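PDB 2WNK: sporozoite-specific SAG protein from Toxoplasma gondii, which is a surface antigen of the SRS family, related to SAG2, found on the sporozoite stage and probably displayed on the parasite membrane. Local coordinates for residues A[55-59]-A[60-64]; A[181-184]-A[185-189]. All blocks are in the same frame, centred on the assembly; numbering follows the deposited sequence.

In both contacts a short strand of a two-stranded hairpin runs into a tight turn, in interaction 2 a weakly bonded helix, and each belongs to a different SRS domain. From the N terminus, strand 46-48 pairs with strand 56-58, and interaction 1 closes a local turn just after this hairpin, reaching strand 94-101 through Val62 and Leu63. In the second domain, strand 172-174 pairs with strand 182-184, and interaction 2 closes the turn that follows, reaching strand 215-222 through Leu185, Leu188 and Val189. The two follow in series, neither nested nor crossing, on opposite sides of the chain's centre; the centres of interactions 1 and 2 are about 47 Å apart.

Interaction 1 (A[55-59]-A[60-64]); sequences NEAAL and KDVLK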
loop_
_atom_site.group_PDB
_atom_site.type_symbol
_atom_site.label_atom_id
_atom_site.label_comp_id
_atom_site.label_asym_id
_atom_site.label_seq_id
_atom_site.Cartn_x
_atom_site.Cartn_y
_atom_site.Cartn_z
ATOM N N ASN A 55 25.047 2.324 -9.095
ATOM C CA ASN A 55 24.394 3.626 -9.279
ATOM C C ASN A 55 23.635 3.987 -7.993
ATOM O O ASN A 55 23.047 3.101 -7.364
ATOM C CB ASN A 55 23.422 3.555 -10.459
ATOM C CG ASN A 55 24.138 3.485 -11.786
ATOM O OD1 ASN A 55 24.737 2.455 -12.111
ATOM N ND2 ASN A 55 24.050 4.551 -12.584
ATOM N N GLU A 56 23.641 5.271 -7.634
ATOM C CA GLU A 56 22.908 5.774 -6.470
ATOM C C GLU A 56 22.178 7.042 -6.816
ATOM O O GLU A 56 22.581 7.790 -7.720
ATOM C CB GLU A 56 23.865 6.177 -5.356
ATOM C CG GLU A 56 24.751 5.130 -4.852
ATOM C CD GLU A 56 25.728 5.712 -3.836
ATOM O OE1 GLU A 56 25.624 6.930 -3.537
ATOM O OE2 GLU A 56 26.562 4.949 -3.328
ATOM N N ALA A 57 21.158 7.339 -6.034
ATOM C CA ALA A 57 20.440 8.603 -6.203
ATOM C C ALA A 57 19.968 9.094 -4.834
ATOM O O ALA A 57 19.870 8.309 -3.905
ATOM C CB ALA A 57 19.248 8.371 -7.082
ATOM N N ALA A 58 19.666 10.395 -4.717
ATOM C CA ALA A 58 19.005 10.888 -3.514
ATOM C C ALA A 58 17.613 10.288 -3.415
ATOM O O ALA A 58 16.864 10.217 -4.411
ATOM C CB ALA A 58 18.923 12.422 -3.539
ATOM N N LEU A 59 17.247 9.877 -2.212
ATOM C CA LEU A 59 15.943 9.292 -1.995
ATOM C C LEU A 59 14.781 10.170 -2.513
ATOM O O LEU A 59 13.818 9.651 -3.083
ATOM C CB LEU A 59 15.752 8.958 -0.510
ATOM C CG LEU A 59 14.353 8.469 -0.140
ATOM C CD1 LEU A 59 13.991 7.159 -0.831
ATOM C CD2 LEU A 59 14.266 8.288 1.371
ATOM N N LYS A 60 14.822 11.484 -2.287
ATOM C CA LYS A 60 13.671 12.318 -2.696
ATOM C C LYS A 60 13.493 12.458 -4.200
ATOM O O LYS A 60 12.430 12.906 -4.664
ATOM C CB LYS A 60 13.707 13.710 -2.083
ATOM C CG LYS A 60 15.077 14.283 -1.888
ATOM C CD LYS A 60 15.593 13.756 -0.549
ATOM C CE LYS A 60 14.458 13.145 0.331
ATOM N NZ LYS A 60 14.922 12.185 1.406
ATOM N N ASP A 61 14.542 12.114 -4.936
ATOM C CA ASP A 61 14.543 12.129 -6.404
ATOM C C ASP A 61 14.070 10.811 -6.997
ATOM O O ASP A 61 13.918 10.697 -8.236
ATOM C CB ASP A 61 15.955 12.395 -6.905
ATOM C CG ASP A 61 16.388 13.804 -6.660
ATOM O OD1 ASP A 61 15.499 14.684 -6.615
ATOM O OD2 ASP A 61 17.608 14.031 -6.529
ATOM N N VAL A 62 13.912 9.796 -6.147
ATOM C CA VAL A 62 13.341 8.513 -6.596
ATOM C C VAL A 62 11.976 8.241 -5.990
ATOM O O VAL A 62 11.055 7.776 -6.660
ATOM C CB VAL A 62 14.294 7.349 -6.295
ATOM C CG1 VAL A 62 13.692 6.046 -6.759
ATOM C CG2 VAL A 62 15.577 7.591 -7.004
ATOM N N LEU A 63 11.840 8.552 -4.705
ATOM C CA LEU A 63 10.559 8.495 -4.022
ATOM C C LEU A 63 10.372 9.842 -3.329
ATOM O O LEU A 63 11.030 10.135 -2.329
ATOM C CB LEU A 63 10.552 7.355 -2.995
ATOM C CG LEU A 63 10.679 5.933 -3.539
ATOM C CD1 LEU A 63 10.893 4.979 -2.361
ATOM C CD2 LEU A 63 9.437 5.536 -4.330
ATOM N N LYS A 64 9.476 10.651 -3.875
ATOM C CA LYS A 64 9.358 12.060 -3.508
ATOM C C LYS A 64 8.885 12.319 -2.076
ATOM O O LYS A 64 9.159 13.391 -1.525
ATOM C CB LYS A 64 8.417 12.779 -4.476
ATOM C CG LYS A 64 8.760 12.645 -5.949
ATOM C CD LYS A 64 9.947 13.518 -6.347
ATOM C CE LYS A 64 9.974 13.745 -7.864
ATOM N NZ LYS A 64 9.827 12.475 -8.659
HETATM O O HOH W 1 19.351 12.059 -7.302
#
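The carbonyl oxygen of Leu59 takes two backbone N-H groups as the chain leaves the two-stranded antiparallel hairpin of strands 46-48 and 56-58 in the first SRS domain and turns sharply through 59-63, with Leu59 O bonded three and four residues ahead. Leu63 N lies 2.8 Å from Leu59 O, nearly on the extension of the carbonyl bond (C=O...N angle 172°), and its N-H points almost straight at the oxygen. Val62 N, 3.1 Å from Leu59 O, comes instead from above the carbonyl plane. One residue earlier the same bend begins with a bond of 3.0 Å from Asp61 N to Ala58 O, again from above the plane.

The side chain of Asp61 folds back toward Ala58. With CG beside its own backbone N (chi1 -71°), OD2 comes over the methyl of Ala58 and takes a hydrogen bond from a water. That water in turn accepts from Ala58 N, so it bridges the Ala58 backbone and the carboxylate across the bend.

Apolar groups line other parts of the turn. Val62 CG2 packs on the methyl of Ala57 at 3.8 Å, and Val62 also touches Val96 of strand 94-101. Leu59 points CD1 at CB and CD1 of Leu63, their side chains meeting at a slant, and also touches Val47 on the partner strand; Leu63 continues to Thr94. Lys60 bends at chi2 and chi3 to cross Leu59 at about a right angle. Its ammonium is hydrogen-bonded to Gly42 O, and this same NZ lies 3.8 Å from Leu59 CB.

Interaction 2 (A[181-184]-A[185-189]); sequences TEVD and LVSLV
Ser187 grips the carbonyl oxygen of Asp184 twice, once through its hydroxyl and once through its backbone N-H, where strand 182-184 of the second SRS domain gives way to a short, weakly bonded helix. The hydroxyl bond is the shorter: Ser187 OG donates to Asp184 O at 2.6 Å and lies in the carbonyl plane. Ser187 N, 2.9 Å from Asp184 O, approaches from above that plane, and its N-H...O angle of 131° leaves this bond well short of straight. What brings the hydroxyl within range is chi1 of 77°, which sets OG between the backbone N and the carbonyl carbon and swings it back to Asp184.

The next carbonyl repeats the double grip with backbone groups alone. Leu185 O accepts from Leu188 N at 2.9 Å and from Val189 N at 3.0 Å, winding the chain through its turn. The carboxylate of Asp184 takes no part in this; it leads away from the turn, and OD1 forms a salt bridge with Lys172.

Packing follows on the side where Val183 faces the helix. Val183 CG2 meets the end of Leu188, 3.8 Å from CD1 and almost as near to CG, the two side chains crossing at about a right angle.

Beyond this pair, Val183 and Leu188 both touch Val173 of strand 172-174, the antiparallel partner of 182-184. Leu185 and Leu188 also rest on Leu217 of strand 215-222, and Val189 on Gln215, so the turn spans from the hairpin to the sheet formed by strands 142-147, 228-235, 215-222 and 164-166.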
loop_
_atom_site.group_PDB
_atom_site.type_symbol
_atom_site.label_atom_id
_atom_site.label_comp_id
_atom_site.label_asym_id
_atom_site.label_seq_id
_atom_site.Cartn_x
_atom_site.Cartn_y
_atom_site.Cartn_z
ATOM N N THR A 181 -27.091 -1.923 7.930
ATOM C CA THR A 181 -27.745 -3.190 7.564
ATOM C C THR A 181 -26.963 -3.921 6.472
ATOM O O THR A 181 -26.774 -3.385 5.383
ATOM C CB THR A 181 -29.165 -2.932 7.098
ATOM O OG1 THR A 181 -29.881 -2.301 8.169
ATOM C CG2 THR A 181 -29.895 -4.249 6.751
ATOM N N GLU A 182 -26.481 -5.116 6.801
ATOM C CA GLU A 182 -25.722 -5.940 5.857
ATOM C C GLU A 182 -26.639 -6.821 5.034
ATOM O O GLU A 182 -27.527 -7.520 5.540
ATOM C CB GLU A 182 -24.669 -6.788 6.566
ATOM C CG GLU A 182 -23.778 -7.610 5.643
ATOM C CD GLU A 182 -22.645 -8.303 6.397
ATOM O OE1 GLU A 182 -22.064 -7.685 7.326
ATOM O OE2 GLU A 182 -22.328 -9.448 6.020
ATOM N N VAL A 183 -26.443 -6.766 3.736
ATOM C CA VAL A 183 -27.245 -7.555 2.844
ATOM C C VAL A 183 -26.361 -8.111 1.715
ATOM O O VAL A 183 -25.235 -7.691 1.573
ATOM C CB VAL A 183 -28.462 -6.775 2.264
ATOM C CG1 VAL A 183 -29.357 -6.162 3.366
ATOM C CG2 VAL A 183 -27.999 -5.700 1.305
ATOM N N ASP A 184 -26.850 -9.105 0.971
ATOM C CA ASP A 184 -26.117 -9.600 -0.200
ATOM C C ASP A 184 -26.085 -8.549 -1.299
ATOM O O ASP A 184 -27.129 -8.021 -1.696
ATOM C CB ASP A 184 -26.800 -10.862 -0.746
ATOM C CG ASP A 184 -26.687 -12.032 0.201
ATOM O OD1 ASP A 184 -25.553 -12.467 0.453
ATOM O OD2 ASP A 184 -27.719 -12.576 0.635
ATOM N N LEU A 185 -24.882 -8.246 -1.793
ATOM C CA LEU A 185 -24.706 -7.332 -2.908
ATOM C C LEU A 185 -25.730 -7.556 -4.028
ATOM O O LEU A 185 -26.420 -6.626 -4.460
ATOM C CB LEU A 185 -23.260 -7.388 -3.432
ATOM C CG LEU A 185 -22.974 -6.542 -4.686
ATOM C CD1 LEU A 185 -23.303 -5.030 -4.472
ATOM C CD2 LEU A 185 -21.545 -6.735 -5.198
ATOM N N VAL A 186 -25.866 -8.804 -4.476
ATOM C CA VAL A 186 -26.655 -9.080 -5.647
ATOM C C VAL A 186 -28.133 -9.056 -5.365
ATOM O O VAL A 186 -28.930 -9.052 -6.305
ATOM C CB VAL A 186 -26.297 -10.407 -6.353
ATOM C CG1 VAL A 186 -24.866 -10.368 -6.937
ATOM C CG2 VAL A 186 -26.513 -11.601 -5.456
ATOM N N SER A 187 -28.522 -9.025 -4.088
ATOM C CA SER A 187 -29.902 -8.678 -3.795
ATOM C C SER A 187 -30.253 -7.241 -4.145
ATOM O O SER A 187 -31.433 -6.924 -4.351
ATOM C CB SER A 187 -30.288 -8.946 -2.323
ATOM O OG SER A 187 -29.752 -7.905 -1.518
ATOM N N LEU A 188 -29.294 -6.318 -4.108
ATOM C CA LEU A 188 -29.641 -4.960 -4.510
ATOM C C LEU A 188 -29.336 -4.690 -5.990
ATOM O O LEU A 188 -30.081 -3.970 -6.692
ATOM C CB LEU A 188 -28.835 -4.003 -3.665
ATOM C CG LEU A 188 -28.948 -4.208 -2.144
ATOM C CD1 LEU A 188 -28.130 -3.117 -1.492
ATOM C CD2 LEU A 188 -30.357 -3.964 -1.770
ATOM N N VAL A 189 -28.245 -5.285 -6.471
ATOM C CA VAL A 189 -27.837 -5.101 -7.861
ATOM C C VAL A 189 -27.407 -6.429 -8.396
ATOM O O VAL A 189 -26.274 -6.848 -8.244
ATOM C CB VAL A 189 -26.715 -4.053 -8.022
ATOM C CG1 VAL A 189 -26.448 -3.770 -9.519
ATOM C CG2 VAL A 189 -27.056 -2.705 -7.331
#